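Capsid protein (Infectious hypodermal and hematopoietic necrosis virus, PDB 3N7X) forms the icosahedral shell of this shrimp densovirus, sixty copies of a beta-barrel subunit assembling into one capsid with calcium ions bound between subunits. Local coordinates at residues Y82-K87 / A93-R98; L76-L81 / A172-N177; A188-P193 / P270-N275. All blocks are in the same frame, centred on the assembly; numbering follows the deposited sequence.

Contact 1 of 3, residues Y82-K87 / A93-R98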
loop_
_atom_site.group_PDB
_atom_site.type_symbol
_atom_site.label_atom_id
_atom_site.label_comp_id
_atom_site.label_asym_id
_atom_site.label_seq_id
_atom_site.Cartn_x
_atom_site.Cartn_y
_atom_site.Cartn_z
ATOM N N TYR A 82 -6.763 57.044 78.554
ATOM C CA TYR A 82 -5.573 56.481 77.923
ATOM C C TYR A 82 -4.322 57.340 78.077
ATOM O O TYR A 82 -3.218 56.812 78.185
ATOM C CB TYR A 82 -5.829 56.260 76.432
ATOM C CG TYR A 82 -7.080 55.470 76.113
ATOM C CD1 TYR A 82 -7.035 54.082 75.933
ATOM C CD2 TYR A 82 -8.311 56.115 75.973
ATOM C CE1 TYR A 82 -8.190 53.360 75.616
ATOM C CE2 TYR A 82 -9.464 55.406 75.659
ATOM C CZ TYR A 82 -9.398 54.035 75.480
ATOM O OH TYR A 82 -10.544 53.352 75.152
ATOM N N LEU A 83 -4.492 58.659 78.076
ATOM C CA LEU A 83 -3.357 59.574 78.192
ATOM C C LEU A 83 -2.912 59.829 79.630
ATOM O O LEU A 83 -1.852 60.414 79.866
ATOM C CB LEU A 83 -3.686 60.901 77.499
ATOM C CG LEU A 83 -3.446 60.956 75.986
ATOM C CD1 LEU A 83 -3.979 59.706 75.319
ATOM C CD2 LEU A 83 -4.105 62.195 75.415
ATOM N N TYR A 84 -3.725 59.390 80.586
ATOM C CA TYR A 84 -3.403 59.553 82.001
ATOM C C TYR A 84 -3.270 58.197 82.663
ATOM O O TYR A 84 -3.731 57.185 82.132
ATOM C CB TYR A 84 -4.502 60.337 82.718
ATOM C CG TYR A 84 -4.487 61.815 82.438
ATOM C CD1 TYR A 84 -3.762 62.688 83.250
ATOM C CD2 TYR A 84 -5.189 62.345 81.356
ATOM C CE1 TYR A 84 -3.738 64.059 82.990
ATOM C CE2 TYR A 84 -5.173 63.711 81.086
ATOM C CZ TYR A 84 -4.449 64.564 81.906
ATOM O OH TYR A 84 -4.441 65.917 81.649
ATOM N N GLY A 85 -2.638 58.192 83.830
ATOM C CA GLY A 85 -2.463 56.976 84.600
ATOM C C GLY A 85 -2.549 57.345 86.070
ATOM O O GLY A 85 -3.048 58.420 86.410
ATOM N N LEU A 86 -2.061 56.471 86.944
ATOM C CA LEU A 86 -2.095 56.746 88.373
ATOM C C LEU A 86 -0.708 56.989 88.945
ATOM O O LEU A 86 0.240 56.280 88.613
ATOM C CB LEU A 86 -2.746 55.587 89.125
ATOM C CG LEU A 86 -4.214 55.335 88.796
ATOM C CD1 LEU A 86 -4.742 54.207 89.666
ATOM C CD2 LEU A 86 -5.016 56.610 89.022
ATOM N N LYS A 87 -0.603 58.003 89.802
ATOM C CA LYS A 87 0.646 58.356 90.469
ATOM C C LYS A 87 0.830 57.271 91.540
ATOM O O LYS A 87 -0.090 57.003 92.317
ATOM C CB LYS A 87 0.484 59.732 91.112
ATOM C CG LYS A 87 1.749 60.419 91.577
ATOM C CD LYS A 87 1.359 61.627 92.419
ATOM C CE LYS A 87 2.551 62.479 92.815
ATOM N NZ LYS A 87 3.045 63.274 91.662
ATOM N N ALA A 93 -4.657 61.011 89.590
ATOM C CA ALA A 93 -4.483 61.049 88.145
ATOM C C ALA A 93 -3.237 61.859 87.798
ATOM O O ALA A 93 -2.997 62.921 88.369
ATOM C CB ALA A 93 -5.713 61.665 87.481
ATOM N N THR A 94 -2.437 61.347 86.869
ATOM C CA THR A 94 -1.226 62.038 86.440
ATOM C C THR A 94 -1.008 61.679 84.971
ATOM O O THR A 94 -1.351 60.582 84.535
ATOM C CB THR A 94 -0.000 61.610 87.296
ATOM O OG1 THR A 94 1.114 62.457 86.995
ATOM C CG2 THR A 94 0.384 60.164 87.013
ATOM N N GLU A 95 -0.459 62.599 84.192
ATOM C CA GLU A 95 -0.257 62.295 82.787
ATOM C C GLU A 95 0.854 61.279 82.549
ATOM O O GLU A 95 1.830 61.221 83.298
ATOM C CB GLU A 95 -0.003 63.582 81.989
ATOM C CG GLU A 95 0.840 64.621 82.687
ATOM C CD GLU A 95 0.912 65.939 81.919
ATOM O OE1 GLU A 95 -0.153 66.528 81.627
ATOM O OE2 GLU A 95 2.040 66.391 81.617
ATOM N N THR A 96 0.674 60.456 81.517
ATOM C CA THR A 96 1.656 59.445 81.145
ATOM C C THR A 96 2.867 60.147 80.539
ATOM O O THR A 96 2.739 61.235 79.983
ATOM C CB THR A 96 1.091 58.486 80.085
ATOM O OG1 THR A 96 0.685 59.242 78.935
ATOM C CG2 THR A 96 -0.102 57.719 80.630
ATOM N N GLN A 97 4.040 59.527 80.637
ATOM C CA GLN A 97 5.243 60.131 80.074
ATOM C C GLN A 97 5.029 60.472 78.611
ATOM O O GLN A 97 5.434 61.540 78.148
ATOM C CB GLN A 97 6.443 59.189 80.185
ATOM C CG GLN A 97 7.244 59.316 81.467
ATOM C CD GLN A 97 7.704 60.741 81.748
ATOM O OE1 GLN A 97 7.117 61.438 82.578
ATOM N NE2 GLN A 97 8.752 61.178 81.052
ATOM N N ARG A 98 4.390 59.563 77.883
ATOM C CA ARG A 98 4.150 59.799 76.472
ATOM C C ARG A 98 3.283 61.028 76.238
ATOM O O ARG A 98 3.637 61.890 75.432
ATOM C CB ARG A 98 3.550 58.553 75.812
ATOM C CG ARG A 98 4.553 57.402 75.778
ATOM C CD ARG A 98 4.154 56.232 74.889
ATOM N NE ARG A 98 5.284 55.313 74.763
ATOM C CZ ARG A 98 5.481 54.473 73.749
ATOM N NH1 ARG A 98 4.618 54.409 72.743
ATOM N NH2 ARG A 98 6.567 53.709 73.731
HETATM O O HOH W 1 -2.563 67.666 82.704
#
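T96 turns back on L83 and grips the carbonyl at the end of helix 80-83 twice. Its OG1 donates to L83 O over 2.9 Å from above the carbonyl plane, while T96 N reaches the same oxygen over 3.0 Å in a nearly straight bond (172°), both from one face of that plane. With chi1 at 58°, OG1 lies between the backbone N and the carbonyl carbon, and the methyl CG2 is left to pack against the backbone of L83 and Y84. The same hydroxyl caps Y99 N at the start of helix 97-109, so one threonine links two helix ends.

Between them, strands 84-86 and 93-95 pair as a short antiparallel hairpin in which G85 and T94 exchange both backbone bonds, G85 N to T94 O at 2.8 Å and T94 N to G85 O at 3.0 Å. The ring of Y84 lies across this pairing: its CD1 edge meets T94 C at 3.4 Å, and CE1 touches E95 CB. A water in the ring plane donates to Y84 OH and E95 OE1; the phenol also bonds I225 O. T94 CG2 rests 3.7 Å from K87 N.

The hairpin packs on helix 171-176, where I175 meets Y84 and L86, and the residues at its helix ends reach strand 45-59, whose F50 touches L83 and T96.

Contact 2 of 3, residues L76-L81 / A172-N177. With CA (calcium ion), chain B.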
loop_
_atom_site.group_PDB
_atom_site.type_symbol
_atom_site.label_atom_id
_atom_site.label_comp_id
_atom_site.label_asym_id
_atom_site.label_seq_id
_atom_site.Cartn_x
_atom_site.Cartn_y
_atom_site.Cartn_z
ATOM N N LEU A 76 -15.175 54.241 77.077
ATOM C CA LEU A 76 -14.017 53.990 76.225
ATOM C C LEU A 76 -13.679 55.140 75.304
ATOM O O LEU A 76 -12.568 55.212 74.792
ATOM C CB LEU A 76 -14.245 52.762 75.356
ATOM C CG LEU A 76 -14.530 51.469 76.096
ATOM C CD1 LEU A 76 -14.567 50.332 75.103
ATOM C CD2 LEU A 76 -13.449 51.240 77.136
ATOM N N HIS A 77 -14.641 56.026 75.077
ATOM C CA HIS A 77 -14.425 57.162 74.193
ATOM C C HIS A 77 -13.691 58.327 74.858
ATOM O O HIS A 77 -13.339 59.301 74.189
ATOM C CB HIS A 77 -15.765 57.651 73.636
ATOM C CG HIS A 77 -16.785 57.930 74.693
ATOM N ND1 HIS A 77 -17.532 59.090 74.720
ATOM C CD2 HIS A 77 -17.181 57.202 75.764
ATOM C CE1 HIS A 77 -18.343 59.065 75.763
ATOM N NE2 HIS A 77 -18.150 57.930 76.412
ATOM N N TRP A 78 -13.465 58.230 76.167
ATOM C CA TRP A 78 -12.765 59.287 76.900
ATOM C C TRP A 78 -11.260 59.143 76.730
ATOM O O TRP A 78 -10.649 58.239 77.300
ATOM C CB TRP A 78 -13.104 59.230 78.391
ATOM C CG TRP A 78 -14.498 59.662 78.736
ATOM C CD1 TRP A 78 -15.532 59.886 77.868
ATOM C CD2 TRP A 78 -15.022 59.891 80.051
ATOM N NE1 TRP A 78 -16.666 60.240 78.564
ATOM C CE2 TRP A 78 -16.381 60.251 79.905
ATOM C CE3 TRP A 78 -14.472 59.825 81.343
ATOM C CZ2 TRP A 78 -17.201 60.545 81.000
ATOM C CZ3 TRP A 78 -15.289 60.117 82.433
ATOM C CH2 TRP A 78 -16.640 60.472 82.253
ATOM N N MET A 79 -10.663 60.035 75.949
ATOM C CA MET A 79 -9.223 59.993 75.720
ATOM C C MET A 79 -8.443 60.045 77.029
ATOM O O MET A 79 -7.350 59.491 77.137
ATOM C CB MET A 79 -8.803 61.162 74.831
ATOM C CG MET A 79 -9.328 61.071 73.414
ATOM S SD MET A 79 -8.866 62.493 72.408
ATOM C CE MET A 79 -7.080 62.289 72.297
ATOM N N ASN A 80 -9.023 60.708 78.023
ATOM C CA ASN A 80 -8.386 60.861 79.321
ATOM C C ASN A 80 -7.993 59.533 79.948
ATOM O O ASN A 80 -6.995 59.453 80.660
ATOM C CB ASN A 80 -9.319 61.611 80.270
ATOM C CG ASN A 80 -9.908 62.854 79.638
ATOM O OD1 ASN A 80 -10.677 62.772 78.675
ATOM N ND2 ASN A 80 -9.547 64.018 80.172
ATOM N N LEU A 81 -8.776 58.491 79.686
ATOM C CA LEU A 81 -8.487 57.184 80.261
ATOM C C LEU A 81 -7.227 56.553 79.699
ATOM O O LEU A 81 -6.674 55.637 80.299
ATOM C CB LEU A 81 -9.665 56.232 80.044
ATOM C CG LEU A 81 -10.993 56.592 80.718
ATOM C CD1 LEU A 81 -12.011 55.509 80.414
ATOM C CD2 LEU A 81 -10.806 56.730 82.226
ATOM N N ALA A 172 -9.402 60.615 88.586
ATOM C CA ALA A 172 -8.696 59.531 89.260
ATOM C C ALA A 172 -9.632 58.345 89.516
ATOM O O ALA A 172 -9.258 57.193 89.296
ATOM C CB ALA A 172 -8.102 60.023 90.577
ATOM N N LYS A 173 -10.847 58.627 89.980
ATOM C CA LYS A 173 -11.818 57.570 90.253
ATOM C C LYS A 173 -12.099 56.752 88.991
ATOM O O LYS A 173 -12.061 55.520 89.017
ATOM C CB LYS A 173 -13.124 58.173 90.776
ATOM C CG LYS A 173 -13.020 58.770 92.172
ATOM C CD LYS A 173 -13.128 57.703 93.255
ATOM C CE LYS A 173 -14.544 57.122 93.311
ATOM N NZ LYS A 173 -14.719 56.073 94.367
ATOM N N TRP A 174 -12.381 57.443 87.888
ATOM C CA TRP A 174 -12.658 56.765 86.630
ATOM C C TRP A 174 -11.489 55.887 86.193
ATOM O O TRP A 174 -11.687 54.801 85.651
ATOM C CB TRP A 174 -12.967 57.775 85.528
ATOM C CG TRP A 174 -14.342 58.361 85.599
ATOM C CD1 TRP A 174 -14.675 59.633 85.968
ATOM C CD2 TRP A 174 -15.567 57.721 85.225
ATOM N NE1 TRP A 174 -16.026 59.827 85.838
ATOM C CE2 TRP A 174 -16.600 58.669 85.384
ATOM C CE3 TRP A 174 -15.891 56.438 84.765
ATOM C CZ2 TRP A 174 -17.937 58.379 85.097
ATOM C CZ3 TRP A 174 -17.224 56.146 84.478
ATOM C CH2 TRP A 174 -18.229 57.116 84.646
ATOM N N ILE A 175 -10.270 56.359 86.416
ATOM C CA ILE A 175 -9.102 55.578 86.045
ATOM C C ILE A 175 -9.028 54.363 86.961
ATOM O O ILE A 175 -8.673 53.264 86.538
ATOM C CB ILE A 175 -7.813 56.404 86.188
ATOM C CG1 ILE A 175 -7.801 57.516 85.141
ATOM C CG2 ILE A 175 -6.596 55.507 86.033
ATOM C CD1 ILE A 175 -6.548 58.367 85.168
ATOM N N GLN A 176 -9.374 54.565 88.224
ATOM C CA GLN A 176 -9.347 53.485 89.196
ATOM C C GLN A 176 -10.373 52.406 88.867
ATOM O O GLN A 176 -10.110 51.211 89.033
ATOM C CB GLN A 176 -9.624 54.035 90.598
ATOM C CG GLN A 176 -8.390 54.549 91.332
ATOM C CD GLN A 176 -8.715 55.634 92.361
ATOM O OE1 GLN A 176 -9.740 55.578 93.046
ATOM N NE2 GLN A 176 -7.831 56.622 92.477
ATOM N N ASN A 177 -11.534 52.823 88.373
ATOM C CA ASN A 177 -12.591 51.864 88.096
ATOM C C ASN A 177 -13.774 52.504 87.378
ATOM O O ASN A 177 -13.959 53.723 87.418
ATOM C CB ASN A 177 -13.092 51.294 89.437
ATOM C CG ASN A 177 -13.762 49.935 89.302
ATOM O OD1 ASN A 177 -13.095 48.897 89.326
ATOM N ND2 ASN A 177 -15.081 49.937 89.159
HETATM CA CA CA B . -8.552 49.707 89.936
HETATM O O HOH W 2 -7.477 50.770 88.054
HETATM O O HOH W 3 -10.734 49.313 90.803
HETATM O O HOH W 4 -8.477 48.031 91.671
#
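The six-membered ring of W78 drives its edge into one face of the W174 indole, a T-shaped (edge-to-face) pair. Atom CZ3 of W78 leads, 3.5 Å from W174 NE1 and equally near CE2, with CH2 just behind it. Centroids of the W78 six-membered and W174 five-membered rings lie 4.7 Å apart, their planes inclined at 67°. W78 also serves the ring before it: its CD1 lies over the centre of the H77 imidazole, and the F232 ring meets the W78 indole with the two planes nearly parallel. The indole N-H of W174 is directed to the backbone oxygen of L320, a bond that would restrain the rotation of the ring that W78 meets.

Beside the indoles, L81 extends one methyl to the helix. With CG anti to its carbonyl carbon (chi1 -64°) and CD1 continuing the chain, the other branch, CD2, turns to the helix and comes within 4.1 Å of W174 CB and 4.3 Å of I175 CG1. Contact between the two segments is thus carried by one aromatic edge on one aromatic face and by a leucine methyl against aliphatic carbons, all from buried residues.

The helix that presents W174 and I175 ends in a calcium site. Q176 O binds the ion at 2.4 Å, and three waters also ligate it; one donates to I175 O and another to N177 OD1. Y55 O of the same chain and E191 OE2 of a neighbouring subunit complete the six ligands. This is packing of W78, just before helix 80-83, and of L81 within it against helix 171-176, inside a beta-barrel capsid subunit, with the C-terminal end of the latter helix forming part of a metal site shared between subunits.

Contact 3 of 3, residues A188-P193 / P270-N275. With CA (calcium ion), chain C.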
loop_
_atom_site.group_PDB
_atom_site.type_symbol
_atom_site.label_atom_id
_atom_site.label_comp_id
_atom_site.label_asym_id
_atom_site.label_seq_id
_atom_site.Cartn_x
_atom_site.Cartn_y
_atom_site.Cartn_z
ATOM N N ALA A 188 -37.211 50.277 91.039
ATOM C CA ALA A 188 -37.114 49.459 92.236
ATOM C C ALA A 188 -36.914 48.010 91.783
ATOM O O ALA A 188 -36.202 47.240 92.428
ATOM C CB ALA A 188 -38.387 49.585 93.064
ATOM N N ASN A 189 -37.552 47.655 90.668
ATOM C CA ASN A 189 -37.457 46.313 90.095
ATOM C C ASN A 189 -36.055 46.066 89.535
ATOM O O ASN A 189 -35.666 46.659 88.524
ATOM C CB ASN A 189 -38.501 46.150 88.988
ATOM C CG ASN A 189 -38.270 44.913 88.146
ATOM O OD1 ASN A 189 -37.779 43.895 88.635
ATOM N ND2 ASN A 189 -38.635 44.988 86.874
ATOM N N TYR A 190 -35.306 45.177 90.184
ATOM C CA TYR A 190 -33.938 44.898 89.764
ATOM C C TYR A 190 -33.813 44.247 88.389
ATOM O O TYR A 190 -32.715 44.188 87.836
ATOM C CB TYR A 190 -33.220 44.047 90.821
ATOM C CG TYR A 190 -33.508 42.566 90.756
ATOM C CD1 TYR A 190 -34.817 42.086 90.758
ATOM C CD2 TYR A 190 -32.464 41.638 90.706
ATOM C CE1 TYR A 190 -35.081 40.718 90.712
ATOM C CE2 TYR A 190 -32.713 40.266 90.661
ATOM C CZ TYR A 190 -34.023 39.811 90.662
ATOM O OH TYR A 190 -34.277 38.458 90.611
ATOM N N GLU A 191 -34.926 43.771 87.835
ATOM C CA GLU A 191 -34.899 43.145 86.512
ATOM C C GLU A 191 -35.027 44.159 85.378
ATOM O O GLU A 191 -34.939 43.800 84.205
ATOM C CB GLU A 191 -36.024 42.102 86.374
ATOM C CG GLU A 191 -35.655 40.714 86.885
ATOM C CD GLU A 191 -36.730 39.657 86.631
ATOM O OE1 GLU A 191 -37.367 39.684 85.556
ATOM O OE2 GLU A 191 -36.921 38.780 87.502
ATOM N N ASP A 192 -35.213 45.429 85.720
ATOM C CA ASP A 192 -35.392 46.445 84.692
ATOM C C ASP A 192 -34.331 46.445 83.592
ATOM O O ASP A 192 -34.658 46.487 82.404
ATOM C CB ASP A 192 -35.478 47.833 85.322
ATOM C CG ASP A 192 -36.203 48.827 84.429
ATOM O OD1 ASP A 192 -37.379 48.567 84.085
ATOM O OD2 ASP A 192 -35.604 49.863 84.066
ATOM N N PRO A 193 -33.047 46.390 83.966
ATOM C CA PRO A 193 -31.987 46.392 82.953
ATOM C C PRO A 193 -32.102 45.289 81.897
ATOM O O PRO A 193 -31.947 45.558 80.704
ATOM C CB PRO A 193 -30.717 46.273 83.787
ATOM C CG PRO A 193 -31.088 46.988 85.051
ATOM C CD PRO A 193 -32.472 46.440 85.321
ATOM N N PRO A 270 -27.258 40.089 89.643
ATOM C CA PRO A 270 -27.888 40.030 90.968
ATOM C C PRO A 270 -28.662 38.736 91.201
ATOM O O PRO A 270 -29.760 38.558 90.679
ATOM C CB PRO A 270 -28.790 41.257 90.964
ATOM C CG PRO A 270 -29.231 41.323 89.533
ATOM C CD PRO A 270 -27.949 41.058 88.773
ATOM N N ILE A 271 -28.092 37.847 92.007
ATOM C CA ILE A 271 -28.714 36.556 92.286
ATOM C C ILE A 271 -29.669 36.511 93.481
ATOM O O ILE A 271 -29.258 36.721 94.623
ATOM C CB ILE A 271 -27.637 35.474 92.527
ATOM C CG1 ILE A 271 -26.584 35.525 91.421
ATOM C CG2 ILE A 271 -28.286 34.097 92.583
ATOM C CD1 ILE A 271 -27.136 35.309 90.037
ATOM N N LYS A 272 -30.940 36.229 93.206
ATOM C CA LYS A 272 -31.957 36.095 94.247
ATOM C C LYS A 272 -32.295 34.615 94.330
ATOM O O LYS A 272 -32.324 33.929 93.311
ATOM C CB LYS A 272 -33.240 36.846 93.888
ATOM C CG LYS A 272 -33.234 38.314 94.209
ATOM C CD LYS A 272 -34.631 38.892 94.064
ATOM C CE LYS A 272 -34.620 40.397 94.283
ATOM N NZ LYS A 272 -35.962 41.035 94.113
ATOM N N GLY A 273 -32.555 34.124 95.536
ATOM C CA GLY A 273 -32.907 32.725 95.699
ATOM C C GLY A 273 -34.411 32.563 95.583
ATOM O O GLY A 273 -35.130 33.559 95.527
ATOM N N PRO A 274 -34.920 31.325 95.564
ATOM C CA PRO A 274 -36.364 31.074 95.452
ATOM C C PRO A 274 -37.157 31.688 96.611
ATOM O O PRO A 274 -38.345 31.990 96.471
ATOM C CB PRO A 274 -36.461 29.547 95.464
ATOM C CG PRO A 274 -35.074 29.081 95.109
ATOM C CD PRO A 274 -34.186 30.071 95.792
ATOM N N ASN A 275 -36.496 31.864 97.754
ATOM C CA ASN A 275 -37.146 32.426 98.932
ATOM C C ASN A 275 -36.842 33.900 99.162
ATOM O O ASN A 275 -37.099 34.425 100.242
ATOM C CB ASN A 275 -36.762 31.628 100.181
ATOM C CG ASN A 275 -37.235 30.183 100.117
ATOM O OD1 ASN A 275 -38.427 29.913 99.927
ATOM N ND2 ASN A 275 -36.301 29.243 100.279
HETATM CA CA CA C . -38.342 37.149 88.217
HETATM O O HOH W 5 -36.583 44.081 92.670
HETATM O O HOH W 6 -36.534 37.162 89.815
HETATM O O HOH W 7 -39.219 37.898 86.097
HETATM O O HOH W 8 -38.577 35.343 89.749
#
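A calcium site between subunits adjoins this contact, in which the turn leading into helix 192-196 packs on the loop between strands 264-268 and 281-296. Y190 is the residue of the turn that reaches the loop. Over one face of its ring runs the extended side chain of K272: CE stands 3.8 Å from the Y190 centroid as a CH-pi contact, while NZ, 4.0 Å from that centroid and 34° off the normal, makes an off-centre cation-pi interaction. Nearer the backbone, K272 CD lies 3.5 Å from Y190 OH, so the lysine passes from the hydroxyl across the ring toward CD1. P270 comes instead to the edge of the ring: its CG touches Y190 CD2 at 3.5 Å, and its carbonyl oxygen lies in the ring plane, 3.4 Å from CE2. A chi1 of 81° puts Y190 CG between the backbone N and the carbonyl carbon, which directs the ring to the loop.

The turn itself is a type I beta turn from N189 to D192. N189 OD1 accepts from E191 N, which stands well above the plane of the N189 side-chain amide, a capping bond that secures the backbone carrying the metal ligand. E191 OE2 binds the calcium ion at 2.3 Å. OE1 receives a bond from one of the three ligating waters, and another of them is held by Y190 OH, so the packed tyrosine also reaches the metal's second shell.

Y55 O and Q176 O of a neighbouring subunit supply the remaining ligands, and the Y55 ring meets that of Y190. Within the chain, P193 packs on F152 and P270 on E150, both of strand 149-153, while F66 touches P270 and K272.

How the contacts relate
Contact 1 is nested along the chain inside the loop that contact 2 closes, and contact 3 follows both. Contacts 1 and 2 share helix 80-83; their centres are 10 Å apart and they touch, L86 packing on I175 and Y82 OH lying 2.8 Å from L76 O. Contact 3 is remote, its centre about 39 Å from that of contact 1, on the opposite side of the chain's centre, and about 29 Å from that of contact 2. The capsid brings them together: Q176 of contact 2 in one subunit and E191 of contact 3 in another ligate the same calcium ion, illustrating how distant packing units of a single fold can become neighbours on assembly.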